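Local coordinates for protein beta-d-glucoside glucohydrolase (Hypocrea jecorina, PDB 3ZZ1) that probably hydrolyses terminal non-reducing beta-D-glucosyl residues, releasing beta-D-glucose, as a secreted family 3 beta-glucosidase of cellulose degradation, at residues Val29-Gly34 and Ser47-Ile52; Asn238-Thr243 and Arg265-Ala270; Asp538-Ile543 and Tyr559-Asp564; Gly554-Tyr559 and Thr646-Leu651. All blocks are in the same frame, centred on the assembly; numbering follows the deposited sequence. Where two conformers were deposited one is given.

Contact 1 of 4, residues Val29-Gly34 and Ser47-Ile52; sequences VGIVSG and SPASKI
Ser47 lies against the last turn of helix 25-32, over Gly30. Its backbone N donates to Gly30 O at 2.8 Å with an N-H...O angle of 157°. Followed outward, the Ser47 side chain starts with CB, which lies 3.4 Å from Gly30 O and then close to Gly30 CA. A side chain on Gly30 would point at this spot, and its CB would fall about 3.0 Å from Ser47 CB, so the close approach relies on the bare alpha carbon. OG lies beside the backbone N and anti to the carbonyl carbon (chi1 -70°); at this tip it hydrogen-bonds a water at 2.7 Å from OG. The same water donates to Ser33 O at 2.6 Å, bridging the loop to the residue just past the helix. Ser33 turns its own OG back to Val29 O, a 2.6 Å bond between those two atoms. Farther along, Ile31 CD1 meets Ala49 CB at 4.1 Å, the apolar part of the contact, and Ile31 also packs on Ile292 of helix 282-298. This is a helix C-terminus pinned by the loop between strands 44-45 and 58-60, in the TIM-barrel-type N-terminal domain of family 3 glycosidases.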
loop_
_atom_site.group_PDB
_atom_site.type_symbol
_atom_site.label_atom_id
_atom_site.label_comp_id
_atom_site.label_asym_id
_atom_site.label_seq_id
_atom_site.Cartn_x
_atom_site.Cartn_y
_atom_site.Cartn_z
ATOM N N VAL A 29 13.015 -30.567 3.684
ATOM C CA VAL A 29 13.972 -29.540 4.096
ATOM C C VAL A 29 14.331 -28.633 2.914
ATOM O O VAL A 29 14.499 -27.429 3.083
ATOM C CB VAL A 29 15.233 -30.159 4.762
ATOM C CG1 VAL A 29 16.351 -29.138 4.900
ATOM C CG2 VAL A 29 14.878 -30.733 6.133
ATOM N N GLY A 30 14.420 -29.217 1.724
ATOM C CA GLY A 30 14.695 -28.461 0.501
ATOM C C GLY A 30 13.562 -27.521 0.110
ATOM O O GLY A 30 13.802 -26.451 -0.453
ATOM N N ILE A 31 12.330 -27.927 0.412
ATOM C CA ILE A 31 11.138 -27.127 0.116
ATOM C C ILE A 31 11.030 -25.881 1.011
ATOM O O ILE A 31 10.592 -24.818 0.557
ATOM C CB ILE A 31 9.844 -27.998 0.195
ATOM C CG1 ILE A 31 9.842 -29.042 -0.937
ATOM C CG2 ILE A 31 8.575 -27.133 0.126
ATOM C CD1 ILE A 31 8.683 -30.029 -0.897
ATOM N N VAL A 32 11.448 -26.010 2.268
ATOM C CA VAL A 32 11.303 -24.935 3.250
ATOM C C VAL A 32 12.549 -24.053 3.401
ATOM O O VAL A 32 12.486 -23.000 4.038
ATOM C CB VAL A 32 10.881 -25.484 4.645
ATOM C CG1 VAL A 32 9.680 -26.415 4.511
ATOM C CG2 VAL A 32 12.036 -26.194 5.326
ATOM N N SER A 33 13.668 -24.481 2.818
ATOM C CA SER A 33 14.941 -23.784 2.990
ATOM C C SER A 33 15.402 -23.122 1.697
ATOM O O SER A 33 15.615 -23.798 0.687
ATOM C CB SER A 33 16.023 -24.749 3.489
ATOM O OG SER A 33 15.557 -25.536 4.569
ATOM N N GLY A 34 15.552 -21.799 1.737
ATOM C CA GLY A 34 16.140 -21.045 0.631
ATOM C C GLY A 34 17.576 -21.468 0.353
ATOM O O GLY A 34 18.331 -21.790 1.278
ATOM N N SER A 47 14.696 -25.545 -2.979
ATOM C CA SER A 47 15.196 -26.712 -3.708
ATOM C C SER A 47 14.060 -27.536 -4.320
ATOM O O SER A 47 13.077 -27.825 -3.639
ATOM C CB SER A 47 16.063 -27.584 -2.796
ATOM O OG SER A 47 17.292 -26.942 -2.495
ATOM N N PRO A 48 14.187 -27.922 -5.608
ATOM C CA PRO A 48 13.110 -28.677 -6.266
ATOM C C PRO A 48 12.884 -30.078 -5.670
ATOM O O PRO A 48 13.814 -30.693 -5.138
ATOM C CB PRO A 48 13.586 -28.784 -7.722
ATOM C CG PRO A 48 15.075 -28.629 -7.654
ATOM C CD PRO A 48 15.317 -27.664 -6.523
ATOM N N ALA A 49 11.642 -30.551 -5.749
ATOM C CA ALA A 49 11.301 -31.915 -5.361
ATOM C C ALA A 49 10.645 -32.624 -6.547
ATOM O O ALA A 49 9.433 -32.527 -6.765
ATOM C CB ALA A 49 10.399 -31.921 -4.132
ATOM N N SER A 50 11.474 -33.327 -7.312
ATOM C CA SER A 50 11.073 -33.958 -8.565
ATOM C C SER A 50 10.046 -35.072 -8.381
ATOM O O SER A 50 9.275 -35.369 -9.301
ATOM C CB SER A 50 12.308 -34.509 -9.278
ATOM O OG SER A 50 12.967 -35.462 -8.458
ATOM N N LYS A 51 10.047 -35.688 -7.198
ATOM C CA LYS A 51 9.125 -36.777 -6.877
ATOM C C LYS A 51 7.663 -36.361 -7.027
ATOM O O LYS A 51 6.801 -37.200 -7.280
ATOM C CB LYS A 51 9.370 -37.293 -5.460
ATOM C CG LYS A 51 10.643 -38.105 -5.302
ATOM C CD LYS A 51 10.924 -38.377 -3.833
ATOM C CE LYS A 51 12.394 -38.646 -3.600
ATOM N NZ LYS A 51 12.658 -39.047 -2.196
ATOM N N ILE A 52 7.399 -35.064 -6.871
ATOM C CA ILE A 52 6.052 -34.513 -7.023
ATOM C C ILE A 52 6.001 -33.404 -8.079
ATOM O O ILE A 52 5.049 -32.614 -8.124
ATOM C CB ILE A 52 5.485 -34.007 -5.672
ATOM C CG1 ILE A 52 6.443 -33.006 -5.018
ATOM C CG2 ILE A 52 5.205 -35.186 -4.740
ATOM C CD1 ILE A 52 5.759 -32.037 -4.081
HETATM O O HOH W 1 16.971 -25.956 0.009
#

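Contact 2 of 4, residues Asn238-Thr243 and Arg265-Ala270; sequences NAQHTT and RLWGPA
Thr243 and the pair Leu266-Trp267 exchange two hydrogen bonds. Trp267 NE1 donates to Thr243 O at 3.0 Å, with an N-H...O angle of 160°; the acceptor lies in the indole plane, and the donor arrives in the carbonyl plane on a lone pair. In return Thr243 OG1 donates to Leu266 O at 2.6 Å, again on a lone pair. That hydroxyl is set beside its backbone N, anti to the carbonyl carbon (chi1 -63°), while CG2 reaches to 3.7 Å from Ala270 O.

The second kind of interaction is amide over ring. Gln240 NE2 stands 3.1 Å above one indole face, offset toward the rim, with the amide plane turned 83° from the ring. NE2 and Trp267 NE1 are both donors and do not bond each other; NE2 donates to Ser246 OG, and Gln240 OE1 accepts from Ser254 OG, which fixes the amide's rotation. An alanine in place of Trp267 would probably leave Thr243 O without its main donor and open a gap beneath the Gln240 amide.

Van der Waals contacts centre on Leu266, whose CD1 lies 3.7 Å from Gln240 CG and also touches the backbone at His241 C.

The arrangement joins the loop between strand 232-235 and helix 244-249 to the residues leading into helix 269-276, where Gly268 is the N-cap; the indole also packs on Ser246 and Ala247 of helix 244-249.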
loop_
_atom_site.group_PDB
_atom_site.type_symbol
_atom_site.label_atom_id
_atom_site.label_comp_id
_atom_site.label_asym_id
_atom_site.label_seq_id
_atom_site.Cartn_x
_atom_site.Cartn_y
_atom_site.Cartn_z
ATOM N N ASN A 238 16.894 -12.430 5.519
ATOM C CA ASN A 238 17.752 -12.626 6.701
ATOM C C ASN A 238 17.113 -12.073 7.986
ATOM O O ASN A 238 17.801 -11.539 8.857
ATOM C CB ASN A 238 19.173 -12.068 6.485
ATOM C CG ASN A 238 20.192 -12.632 7.488
ATOM O OD1 ASN A 238 20.296 -13.843 7.669
ATOM N ND2 ASN A 238 20.946 -11.746 8.133
ATOM N N ALA A 239 15.791 -12.207 8.085
ATOM C CA ALA A 239 15.045 -11.820 9.284
ATOM C C ALA A 239 14.879 -12.981 10.285
ATOM O O ALA A 239 14.205 -12.834 11.312
ATOM C CB ALA A 239 13.685 -11.243 8.893
ATOM N N GLN A 240 15.493 -14.123 9.980
ATOM C CA GLN A 240 15.484 -15.289 10.868
ATOM C C GLN A 240 16.664 -15.227 11.841
ATOM O O GLN A 240 17.767 -14.834 11.456
ATOM C CB GLN A 240 15.546 -16.577 10.042
ATOM C CG GLN A 240 15.297 -17.869 10.823
ATOM C CD GLN A 240 15.348 -19.096 9.930
ATOM O OE1 GLN A 240 15.894 -19.052 8.828
ATOM N NE2 GLN A 240 14.776 -20.199 10.399
ATOM N N HIS A 241 16.438 -15.623 13.091
ATOM C CA HIS A 241 17.484 -15.551 14.114
ATOM C C HIS A 241 17.855 -16.894 14.757
ATOM O O HIS A 241 18.996 -17.073 15.186
ATOM C CB HIS A 241 17.134 -14.496 15.174
ATOM C CG HIS A 241 17.098 -13.100 14.635
ATOM N ND1 HIS A 241 18.180 -12.250 14.692
ATOM C CD2 HIS A 241 16.116 -12.417 14.001
ATOM C CE1 HIS A 241 17.867 -11.101 14.121
ATOM N NE2 HIS A 241 16.617 -11.174 13.698
ATOM N N THR A 242 16.908 -17.828 14.813
ATOM C CA THR A 242 17.187 -19.172 15.340
ATOM C C THR A 242 16.780 -20.284 14.378
ATOM O O THR A 242 15.913 -20.100 13.525
ATOM C CB THR A 242 16.445 -19.453 16.667
ATOM O OG1 THR A 242 15.030 -19.361 16.442
ATOM C CG2 THR A 242 16.880 -18.489 17.778
ATOM N N THR A 243 17.395 -21.451 14.555
ATOM C CA THR A 243 16.985 -22.661 13.856
ATOM C C THR A 243 15.686 -23.213 14.448
ATOM O O THR A 243 14.681 -23.345 13.747
ATOM C CB THR A 243 18.091 -23.735 13.911
ATOM O OG1 THR A 243 19.252 -23.248 13.228
ATOM C CG2 THR A 243 17.624 -25.049 13.260
ATOM N N ARG A 265 23.087 -19.690 7.882
ATOM C CA ARG A 265 22.221 -20.702 7.276
ATOM C C ARG A 265 21.559 -21.510 8.393
ATOM O O ARG A 265 22.065 -22.557 8.806
ATOM C CB ARG A 265 22.999 -21.613 6.313
ATOM C CG ARG A 265 22.093 -22.481 5.421
ATOM C CD ARG A 265 22.865 -23.447 4.519
ATOM N NE ARG A 265 23.632 -22.765 3.473
ATOM C CZ ARG A 265 23.145 -22.399 2.288
ATOM N NH1 ARG A 265 21.877 -22.628 1.973
ATOM N NH2 ARG A 265 23.931 -21.786 1.414
ATOM N N LEU A 266 20.424 -21.002 8.874
ATOM C CA LEU A 266 19.775 -21.532 10.072
ATOM C C LEU A 266 18.926 -22.765 9.819
ATOM O O LEU A 266 18.736 -23.582 10.715
ATOM C CB LEU A 266 18.945 -20.450 10.759
ATOM C CG LEU A 266 19.761 -19.335 11.416
ATOM C CD1 LEU A 266 18.887 -18.115 11.653
ATOM C CD2 LEU A 266 20.430 -19.810 12.716
ATOM N N TRP A 267 18.402 -22.886 8.606
ATOM C CA TRP A 267 17.734 -24.111 8.203
ATOM C C TRP A 267 18.654 -24.899 7.267
ATOM O O TRP A 267 19.866 -24.918 7.487
ATOM C CB TRP A 267 16.342 -23.814 7.633
ATOM C CG TRP A 267 15.318 -23.547 8.721
ATOM C CD1 TRP A 267 15.544 -23.495 10.075
ATOM C CD2 TRP A 267 13.921 -23.267 8.544
ATOM N NE1 TRP A 267 14.379 -23.224 10.743
ATOM C CE2 TRP A 267 13.366 -23.081 9.831
ATOM C CE3 TRP A 267 13.083 -23.172 7.425
ATOM C CZ2 TRP A 267 12.014 -22.787 10.027
ATOM C CZ3 TRP A 267 11.737 -22.885 7.621
ATOM C CH2 TRP A 267 11.217 -22.695 8.911
ATOM N N GLY A 268 18.108 -25.547 6.245
ATOM C CA GLY A 268 18.911 -26.445 5.419
ATOM C C GLY A 268 19.489 -27.558 6.285
ATOM O O GLY A 268 18.749 -28.204 7.027
ATOM N N PRO A 269 20.821 -27.769 6.224
ATOM C CA PRO A 269 21.443 -28.830 7.025
ATOM C C PRO A 269 21.177 -28.679 8.525
ATOM O O PRO A 269 20.997 -29.683 9.217
ATOM C CB PRO A 269 22.939 -28.677 6.719
ATOM C CG PRO A 269 22.986 -27.981 5.394
ATOM C CD PRO A 269 21.820 -27.029 5.427
ATOM N N ALA A 270 21.134 -27.439 9.015
ATOM C CA ALA A 270 20.846 -27.177 10.425
ATOM C C ALA A 270 19.423 -27.589 10.817
ATOM O O ALA A 270 19.208 -28.076 11.932
ATOM C CB ALA A 270 21.109 -25.723 10.772
#

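Contact 3 of 4, residues Asp538-Ile543 and Tyr559-Asp564; sequences DYNTRI and YKHFDD
Asp538 O is approached by two side chains of helix 559-564. His561 NE2 donates to it at 2.8 Å, but the N-H...O angle of 127° marks the bond as weak, though the oxygen lies near the imidazole plane. Phe562 CZ comes to 3.6 Å from the same oxygen, and Phe562 CE2 lies 3.7 Å from Asp538 CB.

Asn540 stacks on the His561 ring. Its CB sits over the ring centre, 3.4 Å from the centroid and almost on the ring normal, a CH-pi contact; the amide then runs back across the face toward His561 CB, its plane 10° from that of the ring. Asn540 CG sits between the backbone N and the carbonyl carbon, which brings it against His561 CG. The amide nitrogen has a partner, ND2 donating to Phe556 O, which holds the group flat against the imidazole.

Both segments belong to the C-terminal domain of family 3 glycosidases, and the contact ties the loop between helix 510-518 and strand 548-549 to the short helix 559-564.

Deeper in, Phe562 directs its edge at the face of Tyr539 in an offset edge-to-face pair, with centroids 5.6 Å apart and planes at 70°. The nearest atoms are Tyr539 CD1 and Phe562 CE1 at 3.9 Å. The Tyr539 hydroxyl is engaged by Thr531 O and Ala533 N. Arg542 NH1 donates to Tyr539 O at 2.6 Å and to Thr541 O.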
loop_
_atom_site.group_PDB
_atom_site.type_symbol
_atom_site.label_atom_id
_atom_site.label_comp_id
_atom_site.label_asym_id
_atom_site.label_seq_id
_atom_site.Cartn_x
_atom_site.Cartn_y
_atom_site.Cartn_z
ATOM N N ASP A 538 1.765 18.391 15.004
ATOM C CA ASP A 538 0.383 17.915 15.073
ATOM C C ASP A 538 0.281 16.386 14.976
ATOM O O ASP A 538 -0.701 15.795 15.431
ATOM C CB ASP A 538 -0.485 18.586 14.003
ATOM C CG ASP A 538 -0.672 20.080 14.243
ATOM O OD1 ASP A 538 -0.516 20.547 15.389
ATOM O OD2 ASP A 538 -0.985 20.796 13.272
ATOM N N TYR A 539 1.293 15.753 14.386
ATOM C CA TYR A 539 1.376 14.294 14.361
ATOM C C TYR A 539 1.775 13.766 15.734
ATOM O O TYR A 539 2.617 14.356 16.409
ATOM C CB TYR A 539 2.361 13.823 13.286
ATOM C CG TYR A 539 1.967 14.259 11.890
ATOM C CD1 TYR A 539 0.923 13.631 11.207
ATOM C CD2 TYR A 539 2.632 15.309 11.258
ATOM C CE1 TYR A 539 0.555 14.039 9.919
ATOM C CE2 TYR A 539 2.272 15.720 9.973
ATOM C CZ TYR A 539 1.238 15.085 9.313
ATOM O OH TYR A 539 0.893 15.500 8.048
ATOM N N ASN A 540 1.161 12.661 16.142
ATOM C CA ASN A 540 1.374 12.122 17.482
ATOM C C ASN A 540 2.417 11.003 17.578
ATOM O O ASN A 540 2.614 10.425 18.650
ATOM C CB ASN A 540 0.041 11.702 18.127
ATOM C CG ASN A 540 -0.617 10.513 17.430
ATOM O OD1 ASN A 540 -0.368 10.235 16.253
ATOM N ND2 ASN A 540 -1.478 9.813 18.162
ATOM N N THR A 541 3.078 10.701 16.463
ATOM C CA THR A 541 4.176 9.726 16.456
ATOM C C THR A 541 5.422 10.275 15.768
ATOM O O THR A 541 5.334 11.178 14.934
ATOM C CB THR A 541 3.783 8.380 15.779
ATOM O OG1 THR A 541 3.285 8.623 14.461
ATOM C CG2 THR A 541 2.728 7.645 16.584
ATOM N N ARG A 542 6.575 9.717 16.126
ATOM C CA ARG A 542 7.858 10.090 15.530
ATOM C C ARG A 542 8.655 8.830 15.242
ATOM O O ARG A 542 8.380 7.776 15.823
ATOM C CB ARG A 542 8.676 10.969 16.488
ATOM C CG ARG A 542 7.971 12.204 17.042
ATOM C CD ARG A 542 7.919 13.340 16.038
ATOM N NE ARG A 542 7.439 14.575 16.657
ATOM C CZ ARG A 542 6.158 14.924 16.760
ATOM N NH1 ARG A 542 5.207 14.133 16.284
ATOM N NH2 ARG A 542 5.826 16.069 17.342
ATOM N N ILE A 543 9.646 8.942 14.359
ATOM C CA ILE A 543 10.640 7.882 14.182
ATOM C C ILE A 543 11.415 7.718 15.503
ATOM O O ILE A 543 12.060 8.655 15.976
ATOM C CB ILE A 543 11.619 8.190 13.005
ATOM C CG1 ILE A 543 10.867 8.363 11.671
ATOM C CG2 ILE A 543 12.715 7.133 12.906
ATOM C CD1 ILE A 543 10.012 7.177 11.227
ATOM N N TYR A 559 -5.634 10.464 11.113
ATOM C CA TYR A 559 -6.874 11.239 11.254
ATOM C C TYR A 559 -7.631 10.968 12.557
ATOM O O TYR A 559 -8.367 11.827 13.040
ATOM C CB TYR A 559 -7.786 11.068 10.030
ATOM C CG TYR A 559 -8.490 9.730 9.901
ATOM C CD1 TYR A 559 -9.748 9.532 10.467
ATOM C CD2 TYR A 559 -7.918 8.679 9.183
ATOM C CE1 TYR A 559 -10.413 8.313 10.346
ATOM C CE2 TYR A 559 -8.571 7.455 9.057
ATOM C CZ TYR A 559 -9.822 7.282 9.646
ATOM O OH TYR A 559 -10.494 6.086 9.528
ATOM N N LYS A 560 -7.435 9.779 13.122
ATOM C CA LYS A 560 -8.059 9.405 14.389
ATOM C C LYS A 560 -7.473 10.223 15.544
ATOM O O LYS A 560 -8.191 10.595 16.471
ATOM C CB LYS A 560 -7.906 7.898 14.639
ATOM C CG LYS A 560 -8.535 7.039 13.549
ATOM C CD LYS A 560 -7.915 5.652 13.480
ATOM C CE LYS A 560 -8.619 4.809 12.433
ATOM N NZ LYS A 560 -7.955 3.494 12.264
ATOM N N HIS A 561 -6.178 10.517 15.468
ATOM C CA HIS A 561 -5.534 11.405 16.434
ATOM C C HIS A 561 -6.001 12.855 16.264
ATOM O O HIS A 561 -6.266 13.547 17.247
ATOM C CB HIS A 561 -4.005 11.318 16.338
ATOM C CG HIS A 561 -3.298 12.506 16.918
ATOM N ND1 HIS A 561 -3.346 12.822 18.261
ATOM C CD2 HIS A 561 -2.543 13.465 16.334
ATOM C CE1 HIS A 561 -2.648 13.922 18.478
ATOM N NE2 HIS A 561 -2.150 14.331 17.325
ATOM N N PHE A 562 -6.100 13.299 15.013
ATOM C CA PHE A 562 -6.527 14.661 14.704
ATOM C C PHE A 562 -7.962 14.930 15.145
ATOM O O PHE A 562 -8.265 16.015 15.627
ATOM C CB PHE A 562 -6.339 14.966 13.214
ATOM C CG PHE A 562 -4.912 15.254 12.837
ATOM C CD1 PHE A 562 -3.967 14.228 12.790
ATOM C CD2 PHE A 562 -4.508 16.551 12.543
ATOM C CE1 PHE A 562 -2.648 14.485 12.454
ATOM C CE2 PHE A 562 -3.184 16.824 12.209
ATOM C CZ PHE A 562 -2.252 15.786 12.161
ATOM N N ASP A 563 -8.827 13.932 14.995
ATOM C CA ASP A 563 -10.214 14.038 15.440
ATOM C C ASP A 563 -10.327 14.022 16.966
ATOM O O ASP A 563 -11.041 14.846 17.548
ATOM C CB ASP A 563 -11.060 12.914 14.833
ATOM C CG ASP A 563 -11.090 12.953 13.312
ATOM O OD1 ASP A 563 -10.756 14.008 12.716
ATOM O OD2 ASP A 563 -11.443 11.916 12.711
ATOM N N ASP A 564 -9.621 13.083 17.601
ATOM C CA ASP A 564 -9.603 12.958 19.062
ATOM C C ASP A 564 -8.995 14.174 19.770
ATOM O O ASP A 564 -9.535 14.640 20.770
ATOM C CB ASP A 564 -8.860 11.688 19.491
ATOM C CG ASP A 564 -8.929 11.452 20.989
ATOM O OD1 ASP A 564 -10.021 11.108 21.484
ATOM O OD2 ASP A 564 -7.896 11.609 21.672
#

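Contact 4 of 4, residues Gly554-Tyr559 and Thr646-Leu651; sequences GLFIDY and TPPKQL
Phe556 CA and Pro647 CA come within 6.3 Å where the two backbones pass, and they diverge to 8.7 Å between Tyr559 CA and Lys649 CA. This is a seam between domains: a loop of the family 3 C-terminal domain meets the start of strand 650-659, an outermost strand of a sheet in the fibronectin type III-like domain.

At the wider end the link is polar. Leu651 N donates to Tyr559 OH at 3.1 Å with an N-H...O angle of 165°, the nitrogen lying near the ring plane. Tyr559 CG sits between its backbone N and carbonyl carbon (chi1 73°), and the ring passes Lys649 O, 3.6 Å from Tyr559 CE1. The hydroxyl has a second partner in Asp133 OD1, so one buried oxygen joins the edge strand to a residue of the loop before helix 134-150. A phenylalanine replacing Tyr559 would probably leave both Leu651 N and Asp133 OD1 without this mate.

At the narrower end the packing is proline on aromatic. Pro647 CG stands over the centre of the Phe556 ring, 4.2 Å from the centroid and 12° off the normal, a CH-pi contact. Pro648 adds its CD, 4.1 Å from Phe556 CE2. Leu555 crosses the Pro647 ring at about a right angle, with its CB 3.9 Å from Pro647 CD.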
loop_
_atom_site.group_PDB
_atom_site.type_symbol
_atom_site.label_atom_id
_atom_site.label_comp_id
_atom_site.label_asym_id
_atom_site.label_seq_id
_atom_site.Cartn_x
_atom_site.Cartn_y
_atom_site.Cartn_z
ATOM N N GLY A 554 -1.777 3.945 20.615
ATOM C CA GLY A 554 -2.769 2.883 20.460
ATOM C C GLY A 554 -3.524 2.977 19.148
ATOM O O GLY A 554 -2.916 3.040 18.077
ATOM N N LEU A 555 -4.852 3.002 19.239
ATOM C CA LEU A 555 -5.718 3.026 18.059
ATOM C C LEU A 555 -5.768 4.376 17.338
ATOM O O LEU A 555 -6.306 4.467 16.234
ATOM C CB LEU A 555 -7.144 2.615 18.439
ATOM C CG LEU A 555 -7.380 1.191 18.940
ATOM C CD1 LEU A 555 -8.833 1.060 19.361
ATOM C CD2 LEU A 555 -7.021 0.162 17.859
ATOM N N PHE A 556 -5.207 5.409 17.959
ATOM C CA PHE A 556 -5.356 6.783 17.478
ATOM C C PHE A 556 -4.164 7.239 16.637
ATOM O O PHE A 556 -3.294 7.969 17.118
ATOM C CB PHE A 556 -5.597 7.737 18.658
ATOM C CG PHE A 556 -6.862 7.457 19.423
ATOM C CD1 PHE A 556 -6.922 6.414 20.349
ATOM C CD2 PHE A 556 -7.994 8.246 19.230
ATOM C CE1 PHE A 556 -8.089 6.154 21.060
ATOM C CE2 PHE A 556 -9.168 7.994 19.940
ATOM C CZ PHE A 556 -9.215 6.940 20.856
ATOM N N ILE A 557 -4.129 6.786 15.385
ATOM C CA ILE A 557 -3.118 7.219 14.417
ATOM C C ILE A 557 -3.739 8.106 13.335
ATOM O O ILE A 557 -4.944 8.018 13.063
ATOM C CB ILE A 557 -2.350 6.020 13.769
ATOM C CG1 ILE A 557 -3.266 5.180 12.864
ATOM C CG2 ILE A 557 -1.678 5.172 14.858
ATOM C CD1 ILE A 557 -2.530 4.208 11.930
ATOM N N ASP A 558 -2.908 8.960 12.738
ATOM C CA ASP A 558 -3.314 9.857 11.648
ATOM C C ASP A 558 -4.627 10.584 11.978
ATOM O O ASP A 558 -4.728 11.220 13.025
ATOM C CB ASP A 558 -3.379 9.096 10.311
ATOM C CG ASP A 558 -3.412 10.028 9.101
ATOM O OD1 ASP A 558 -2.344 10.504 8.659
ATOM O OD2 ASP A 558 -4.516 10.265 8.577
ATOM N N TYR A 559 -5.634 10.464 11.113
ATOM C CA TYR A 559 -6.874 11.239 11.254
ATOM C C TYR A 559 -7.631 10.968 12.557
ATOM O O TYR A 559 -8.367 11.827 13.040
ATOM C CB TYR A 559 -7.786 11.068 10.030
ATOM C CG TYR A 559 -8.490 9.730 9.901
ATOM C CD1 TYR A 559 -9.748 9.532 10.467
ATOM C CD2 TYR A 559 -7.918 8.679 9.183
ATOM C CE1 TYR A 559 -10.413 8.313 10.346
ATOM C CE2 TYR A 559 -8.571 7.455 9.057
ATOM C CZ TYR A 559 -9.822 7.282 9.646
ATOM O OH TYR A 559 -10.494 6.086 9.528
ATOM N N THR A 646 -12.861 4.035 21.492
ATOM C CA THR A 646 -12.617 3.838 20.065
ATOM C C THR A 646 -12.467 5.217 19.407
ATOM O O THR A 646 -13.061 6.190 19.880
ATOM C CB THR A 646 -13.786 3.048 19.413
ATOM O OG1 THR A 646 -14.204 1.993 20.290
ATOM C CG2 THR A 646 -13.376 2.429 18.087
ATOM N N PRO A 647 -11.659 5.323 18.324
ATOM C CA PRO A 647 -11.611 6.629 17.651
ATOM C C PRO A 647 -13.004 7.136 17.251
ATOM O O PRO A 647 -13.851 6.329 16.863
ATOM C CB PRO A 647 -10.780 6.341 16.403
ATOM C CG PRO A 647 -9.829 5.290 16.837
ATOM C CD PRO A 647 -10.564 4.442 17.861
ATOM N N PRO A 648 -13.239 8.463 17.343
ATOM C CA PRO A 648 -14.580 9.013 17.110
ATOM C C PRO A 648 -15.162 8.612 15.752
ATOM O O PRO A 648 -16.352 8.321 15.667
ATOM C CB PRO A 648 -14.375 10.533 17.193
ATOM C CG PRO A 648 -12.907 10.753 17.128
ATOM C CD PRO A 648 -12.258 9.518 17.655
ATOM N N LYS A 649 -14.319 8.581 14.719
ATOM C CA LYS A 649 -14.726 8.160 13.380
ATOM C C LYS A 649 -13.792 7.089 12.827
ATOM O O LYS A 649 -12.571 7.149 13.025
ATOM C CB LYS A 649 -14.736 9.349 12.416
ATOM C CG LYS A 649 -15.944 10.250 12.528
ATOM C CD LYS A 649 -15.821 11.420 11.568
ATOM C CE LYS A 649 -16.665 12.599 12.029
ATOM N NZ LYS A 649 -16.379 13.817 11.208
ATOM N N GLN A 650 -14.378 6.121 12.120
ATOM C CA GLN A 650 -13.620 5.064 11.451
ATOM C C GLN A 650 -14.176 4.820 10.051
ATOM O O GLN A 650 -15.379 4.617 9.887
ATOM C CB GLN A 650 -13.672 3.763 12.258
ATOM C CG GLN A 650 -12.877 3.768 13.556
ATOM C CD GLN A 650 -12.766 2.382 14.159
ATOM O OE1 GLN A 650 -11.744 1.709 14.012
ATOM N NE2 GLN A 650 -13.822 1.939 14.821
ATOM N N LEU A 651 -13.302 4.847 9.043
ATOM C CA LEU A 651 -13.714 4.544 7.669
ATOM C C LEU A 651 -14.202 3.100 7.613
ATOM O O LEU A 651 -13.497 2.193 8.069
ATOM C CB LEU A 651 -12.561 4.752 6.680
ATOM C CG LEU A 651 -12.894 4.583 5.189
ATOM C CD1 LEU A 651 -13.695 5.770 4.642
ATOM C CD2 LEU A 651 -11.630 4.368 4.371
#

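From the N terminus, contact 1 comes first, closing a loop of 12 residues between helix 25-32 and the link that leads to strand 58-60. Contact 2 follows in series and closes 21 residues that include helix 244-249. Though far apart in sequence, the two touch through Ser33 OG and Gly268 N, about 3.1 Å apart, so they form one patch of the N-terminal domain. Contacts 3 and 4 lie on another part of the molecule, about 39 Å from contact 2 between centres. They cross: 554-559 falls between the segments of contact 3 and shares Tyr559 with it. Contact 3 stays within the C-terminal domain, whereas contact 4 spans 86 residues to reach the fibronectin-like domain.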